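Local coordinates for putative oxidoreductase (Bacteroides fragilis NCTC 9343, PDB 3FHL), which probably acts as a nucleotide-dependent oxidoreductase of the Gfo/Idh/MocA family, with an NAD-binding Rossmann domain joined to a C-terminal alpha/beta domain, at residues P29-Y34 with Q312-H317; E4-G9 with E65-V70. All coordinates share one frame; numbering follows the deposited sequence.

Contact 1. Residues P29-Y34 with Q312-H317; sequences PHFELY and QNIYEH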
loop_
_atom_site.group_PDB
_atom_site.type_symbol
_atom_site.label_atom_id
_atom_site.label_comp_id
_atom_site.label_asym_id
_atom_site.label_seq_id
_atom_site.Cartn_x
_atom_site.Cartn_y
_atom_site.Cartn_z
ATOM N N PRO C 29 38.452 -10.219 12.098
ATOM C CA PRO C 29 39.900 -10.315 12.336
ATOM C C PRO C 29 40.683 -9.060 11.939
ATOM O O PRO C 29 41.844 -8.917 12.321
ATOM C CB PRO C 29 40.320 -11.495 11.454
ATOM C CG PRO C 29 39.320 -11.518 10.360
ATOM C CD PRO C 29 38.022 -11.119 11.009
ATOM N N HIS C 30 40.052 -8.154 11.198
ATOM C CA HIS C 30 40.734 -6.940 10.751
ATOM C C HIS C 30 40.558 -5.783 11.724
ATOM O O HIS C 30 41.050 -4.677 11.480
ATOM C CB HIS C 30 40.255 -6.525 9.365
ATOM C CG HIS C 30 40.382 -7.599 8.329
ATOM N ND1 HIS C 30 41.594 -7.980 7.795
ATOM C CD2 HIS C 30 39.443 -8.360 7.715
ATOM C CE1 HIS C 30 41.400 -8.941 6.907
ATOM N NE2 HIS C 30 40.103 -9.188 6.838
ATOM N N PHE C 31 39.846 -6.032 12.820
ATOM C CA PHE C 31 39.632 -5.017 13.843
ATOM C C PHE C 31 40.090 -5.562 15.172
ATOM O O PHE C 31 39.992 -6.761 15.418
ATOM C CB PHE C 31 38.128 -4.652 13.969
ATOM C CG PHE C 31 37.573 -3.917 12.770
ATOM C CD1 PHE C 31 37.458 -2.537 12.781
ATOM C CD2 PHE C 31 37.177 -4.615 11.632
ATOM C CE1 PHE C 31 36.967 -1.850 11.664
ATOM C CE2 PHE C 31 36.701 -3.942 10.510
ATOM C CZ PHE C 31 36.581 -2.566 10.534
ATOM N N GLU C 32 40.557 -4.672 16.041
ATOM C CA GLU C 32 40.700 -5.010 17.443
ATOM C C GLU C 32 39.709 -4.171 18.235
ATOM O O GLU C 32 39.721 -2.932 18.146
ATOM C CB GLU C 32 42.136 -4.765 17.939
ATOM C CG GLU C 32 42.319 -5.093 19.423
ATOM C CD GLU C 32 43.640 -4.602 20.018
ATOM O OE1 GLU C 32 43.902 -4.925 21.196
ATOM O OE2 GLU C 32 44.403 -3.890 19.328
ATOM N N LEU C 33 38.837 -4.837 18.989
ATOM C CA LEU C 33 37.997 -4.155 19.960
ATOM C C LEU C 33 38.906 -3.785 21.118
ATOM O O LEU C 33 39.048 -4.532 22.091
ATOM C CB LEU C 33 36.813 -5.023 20.419
ATOM C CG LEU C 33 35.765 -4.398 21.368
ATOM C CD1 LEU C 33 35.071 -3.146 20.799
ATOM C CD2 LEU C 33 34.725 -5.437 21.804
ATOM N N TYR C 34 39.521 -2.615 20.982
ATOM C CA TYR C 34 40.664 -2.240 21.806
ATOM C C TYR C 34 40.216 -1.574 23.103
ATOM O O TYR C 34 40.625 -1.987 24.192
ATOM C CB TYR C 34 41.635 -1.363 20.998
ATOM C CG TYR C 34 42.792 -0.816 21.802
ATOM C CD1 TYR C 34 43.652 -1.671 22.504
ATOM C CD2 TYR C 34 43.020 0.559 21.875
ATOM C CE1 TYR C 34 44.713 -1.166 23.259
ATOM C CE2 TYR C 34 44.081 1.075 22.624
ATOM C CZ TYR C 34 44.922 0.207 23.312
ATOM O OH TYR C 34 45.968 0.714 24.055
ATOM N N GLN C 312 33.180 -4.945 7.618
ATOM C CA GLN C 312 33.994 -5.449 6.530
ATOM C C GLN C 312 34.178 -4.361 5.470
ATOM O O GLN C 312 35.285 -4.175 4.954
ATOM C CB GLN C 312 33.408 -6.730 5.922
ATOM C CG GLN C 312 34.268 -7.373 4.805
ATOM C CD GLN C 312 35.627 -7.908 5.293
ATOM O OE1 GLN C 312 35.875 -8.035 6.496
ATOM N NE2 GLN C 312 36.513 -8.220 4.345
ATOM N N ASN C 313 33.110 -3.618 5.182
ATOM C CA ASN C 313 33.216 -2.500 4.255
ATOM C C ASN C 313 34.151 -1.392 4.740
ATOM O O ASN C 313 34.901 -0.825 3.944
ATOM C CB ASN C 313 31.843 -1.917 3.913
ATOM C CG ASN C 313 31.948 -0.691 3.018
ATOM O OD1 ASN C 313 31.586 0.408 3.420
ATOM N ND2 ASN C 313 32.487 -0.877 1.813
ATOM N N ILE C 314 34.092 -1.084 6.035
ATOM C CA ILE C 314 34.966 -0.072 6.621
ATOM C C ILE C 314 36.430 -0.479 6.461
ATOM O O ILE C 314 37.275 0.349 6.064
ATOM C CB ILE C 314 34.605 0.194 8.092
ATOM C CG1 ILE C 314 33.317 1.000 8.152
ATOM C CG2 ILE C 314 35.742 0.936 8.845
ATOM C CD1 ILE C 314 32.922 1.339 9.523
ATOM N N TYR C 315 36.709 -1.753 6.712
ATOM C CA TYR C 315 38.050 -2.291 6.541
ATOM C C TYR C 315 38.526 -2.154 5.098
ATOM O O TYR C 315 39.624 -1.655 4.854
ATOM C CB TYR C 315 38.139 -3.747 7.013
ATOM C CG TYR C 315 39.334 -4.480 6.426
ATOM C CD1 TYR C 315 40.633 -4.243 6.900
ATOM C CD2 TYR C 315 39.168 -5.385 5.376
ATOM C CE1 TYR C 315 41.731 -4.912 6.355
ATOM C CE2 TYR C 315 40.259 -6.038 4.814
ATOM C CZ TYR C 315 41.530 -5.798 5.306
ATOM O OH TYR C 315 42.596 -6.460 4.742
ATOM N N GLU C 316 37.693 -2.582 4.152
ATOM C CA GLU C 316 38.027 -2.518 2.724
ATOM C C GLU C 316 38.234 -1.093 2.234
ATOM O O GLU C 316 39.048 -0.847 1.364
ATOM C CB GLU C 316 36.992 -3.265 1.881
ATOM C CG GLU C 316 37.078 -4.767 2.095
ATOM C CD GLU C 316 36.209 -5.572 1.160
ATOM O OE1 GLU C 316 35.701 -5.015 0.162
ATOM O OE2 GLU C 316 36.042 -6.780 1.436
ATOM N N HIS C 317 37.526 -0.154 2.839
ATOM C CA HIS C 317 37.696 1.249 2.548
ATOM C C HIS C 317 39.018 1.804 3.075
ATOM O O HIS C 317 39.766 2.433 2.327
ATOM C CB HIS C 317 36.539 2.044 3.143
ATOM C CG HIS C 317 36.679 3.524 2.981
ATOM N ND1 HIS C 317 36.719 4.137 1.746
ATOM C CD2 HIS C 317 36.777 4.514 3.896
ATOM C CE1 HIS C 317 36.831 5.445 1.910
ATOM N NE2 HIS C 317 36.865 5.700 3.205
#
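The imidazole of H30 lies flat on the phenol ring of Y315. The two planes are only 13° apart and the ring centroids sit 3.7 Å from each other, a face-to-face stack. H30 CG lies over the centre of the tyrosine ring. H30 ND1 is shifted toward the hydroxyl end and comes to 3.3 Å from Y315 CZ. H30 CB rests on the same tyrosine face as a CH-pi contact, 3.8 Å from the ring centroid. The other face of the imidazole carries CG of P29, offset toward its rim. The bond from CA to CB of Y315 points toward the 29-34 segment, and CG is anti to the backbone N (chi1 160°).

F31 meets the same helix beside this stack. Its CE2 approaches Y315 CB at 3.8 Å. I314 CG2 comes to the ring edge, in plane, 4.0 Å from F31 CZ, and the two side chains cross at about a right angle. F31 begins strand 31-37 of the Rossmann sheet, while Q312-H317 is part of helix 309-320, from the C-terminal half of the chain. The helix thus packs against the sheet of the Rossmann fold, which in this family binds NAD(P). F31 and I314 both also touch L68, on another strand of that sheet.

Q312 closes one flank. Its chain is bent at chi2, and OE1 lies 3.8 Å from H30 CD2. The amide and imidazole planes are 54° apart, so the two groups do not stack. N28 donates a hydrogen bond to OE1. Q312 NE2 bonds to E316 OE2 at 3.3 Å, one helical turn on, meeting the carboxylate on its anti side.

Contact 2. Residues E4-G9 with E65-V70; sequences EIIKTG and EIDLIV
K7 and D67 grip each other through backbone and carboxylate. K7 N donates to D67 OD2 at 2.9 Å, with a nearly straight angle of 169°, on the anti side of the carboxylate. K7 O in turn accepts from two backbone donors, D67 N at 2.9 Å and L68 N at 3.2 Å. From here the strands run parallel. G9 N donates to L68 O at 2.8 Å, and G9 O accepts from V70 N.

The inner part is tight. G9 has no side chain, and I66 CD1 packs close on the side where a CB would sit, 3.2 Å from that position. On the sheet face that carries T8 and L68, these two side chains run alongside each other in the same direction. I69 lies on the other face. T8 CG2 also meets V70 CG2. I6 CG2 presses on L68 CB at 3.7 Å.

The outer part is looser. The aliphatic chain of K7 passes along E65, with K7 CD 3.3 Å from E65 O. Their charged ends do not touch. A water joins them, accepting from K7 NZ and donating to E65 OE2. K7 NZ also forms a salt bridge with E32, and Y34 makes a cation-pi contact with K7.

Strands 6-10 and 68-71 are central neighbours in the parallel Rossmann sheet, with strand 31-37 on the far side of 6-10. Helix 309-320 covers I6, L68 and V70, while helix 58-61 packs against I66 and I69.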
loop_
_atom_site.group_PDB
_atom_site.type_symbol
_atom_site.label_atom_id
_atom_site.label_comp_id
_atom_site.label_asym_id
_atom_site.label_seq_id
_atom_site.Cartn_x
_atom_site.Cartn_y
_atom_site.Cartn_z
ATOM N N GLU C 4 47.133 -2.865 8.873
ATOM C CA GLU C 4 46.669 -4.286 8.908
ATOM C C GLU C 4 45.470 -4.488 9.855
ATOM O O GLU C 4 44.430 -5.013 9.438
ATOM C CB GLU C 4 47.829 -5.220 9.286
ATOM C CG GLU C 4 47.546 -6.709 9.068
ATOM C CD GLU C 4 48.428 -7.610 9.923
ATOM O OE1 GLU C 4 48.587 -8.798 9.562
ATOM O OE2 GLU C 4 48.961 -7.138 10.953
ATOM N N ILE C 5 45.619 -4.081 11.119
ATOM C CA ILE C 5 44.529 -4.184 12.098
ATOM C C ILE C 5 44.065 -2.806 12.598
ATOM O O ILE C 5 44.865 -1.994 13.070
ATOM C CB ILE C 5 44.865 -5.174 13.257
ATOM C CG1 ILE C 5 44.770 -6.615 12.745
ATOM C CG2 ILE C 5 43.927 -4.993 14.461
ATOM C CD1 ILE C 5 45.468 -7.645 13.625
ATOM N N ILE C 6 42.766 -2.554 12.456
ATOM C CA ILE C 6 42.150 -1.291 12.865
ATOM C C ILE C 6 41.849 -1.315 14.365
ATOM O O ILE C 6 40.996 -2.081 14.824
ATOM C CB ILE C 6 40.874 -1.005 12.019
ATOM C CG1 ILE C 6 41.246 -0.948 10.536
ATOM C CG2 ILE C 6 40.227 0.315 12.437
ATOM C CD1 ILE C 6 40.104 -1.269 9.570
ATOM N N LYS C 7 42.573 -0.493 15.129
ATOM C CA LYS C 7 42.369 -0.418 16.574
ATOM C C LYS C 7 41.158 0.456 16.862
ATOM O O LYS C 7 41.152 1.639 16.534
ATOM C CB LYS C 7 43.603 0.142 17.293
ATOM C CG LYS C 7 44.499 -0.914 17.912
ATOM C CD LYS C 7 45.601 -0.269 18.776
ATOM C CE LYS C 7 46.666 -1.267 19.183
ATOM N NZ LYS C 7 46.293 -2.070 20.379
ATOM N N THR C 8 40.145 -0.134 17.490
ATOM C CA THR C 8 38.846 0.520 17.601
ATOM C C THR C 8 38.444 0.832 19.033
ATOM O O THR C 8 38.576 -0.017 19.931
ATOM C CB THR C 8 37.742 -0.318 16.917
ATOM O OG1 THR C 8 38.187 -0.704 15.613
ATOM C CG2 THR C 8 36.431 0.473 16.792
ATOM N N GLY C 9 37.962 2.062 19.219
ATOM C CA GLY C 9 37.347 2.501 20.466
ATOM C C GLY C 9 35.826 2.580 20.340
ATOM O O GLY C 9 35.300 3.191 19.410
ATOM N N GLU C 65 47.019 5.488 19.616
ATOM C CA GLU C 65 47.010 4.222 18.892
ATOM C C GLU C 65 45.629 3.848 18.320
ATOM O O GLU C 65 45.504 2.825 17.657
ATOM C CB GLU C 65 47.563 3.098 19.774
ATOM C CG GLU C 65 48.974 3.387 20.321
ATOM C CD GLU C 65 49.558 2.241 21.128
ATOM O OE1 GLU C 65 50.736 1.899 20.891
ATOM O OE2 GLU C 65 48.854 1.680 21.995
ATOM N N ILE C 66 44.604 4.661 18.564
ATOM C CA ILE C 66 43.263 4.339 18.029
ATOM C C ILE C 66 43.086 4.861 16.597
ATOM O O ILE C 66 43.378 6.019 16.314
ATOM C CB ILE C 66 42.113 4.767 18.992
ATOM C CG1 ILE C 66 42.043 3.797 20.179
ATOM C CG2 ILE C 66 40.751 4.791 18.263
ATOM C CD1 ILE C 66 41.090 4.223 21.328
ATOM N N ASP C 67 42.655 3.974 15.698
ATOM C CA ASP C 67 42.403 4.325 14.296
ATOM C C ASP C 67 40.955 4.755 14.088
ATOM O O ASP C 67 40.668 5.618 13.256
ATOM C CB ASP C 67 42.680 3.111 13.393
ATOM C CG ASP C 67 44.120 2.616 13.487
ATOM O OD1 ASP C 67 45.039 3.427 13.252
ATOM O OD2 ASP C 67 44.330 1.417 13.779
ATOM N N LEU C 68 40.051 4.122 14.835
ATOM C CA LEU C 68 38.605 4.257 14.605
ATOM C C LEU C 68 37.820 4.372 15.900
ATOM O O LEU C 68 38.034 3.601 16.842
ATOM C CB LEU C 68 38.079 3.071 13.776
ATOM C CG LEU C 68 36.566 2.946 13.477
ATOM C CD1 LEU C 68 36.113 4.022 12.518
ATOM C CD2 LEU C 68 36.229 1.568 12.914
ATOM N N ILE C 69 36.909 5.343 15.936
ATOM C CA ILE C 69 35.997 5.505 17.058
ATOM C C ILE C 69 34.550 5.329 16.584
ATOM O O ILE C 69 34.133 5.928 15.598
ATOM C CB ILE C 69 36.188 6.870 17.778
ATOM C CG1 ILE C 69 37.544 6.901 18.500
ATOM C CG2 ILE C 69 35.066 7.129 18.808
ATOM C CD1 ILE C 69 37.866 8.243 19.147
ATOM N N VAL C 70 33.813 4.472 17.287
ATOM C CA VAL C 70 32.390 4.261 17.038
ATOM C C VAL C 70 31.591 5.077 18.048
ATOM O O VAL C 70 31.583 4.765 19.252
ATOM C CB VAL C 70 32.019 2.760 17.117
ATOM C CG1 VAL C 70 30.507 2.552 16.880
ATOM C CG2 VAL C 70 32.827 1.960 16.094
HETATM O O HOH W 1 47.977 -0.970 22.666
#

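Overall arrangement
From the N terminus, the chain first lays down 4-9. Helix 15-27 follows, and then segment 29-34 leads into the next strand of the sheet, beside the first. The chain reaches 65-70 later and pairs it with 4-9 from the other side, closing contact 2 over 55 intervening residues, within the Rossmann fold. Contact 1 closes much later, when 312-317 returns after 277 residues. The segments alternate along the chain, so the two contacts cross. They also touch directly, as E32 of contact 1 pairs with strand 6-10 of contact 2 and F31 packs on T8. Contact 2 builds the sheet, and contact 1 ties helix 309-320 to it.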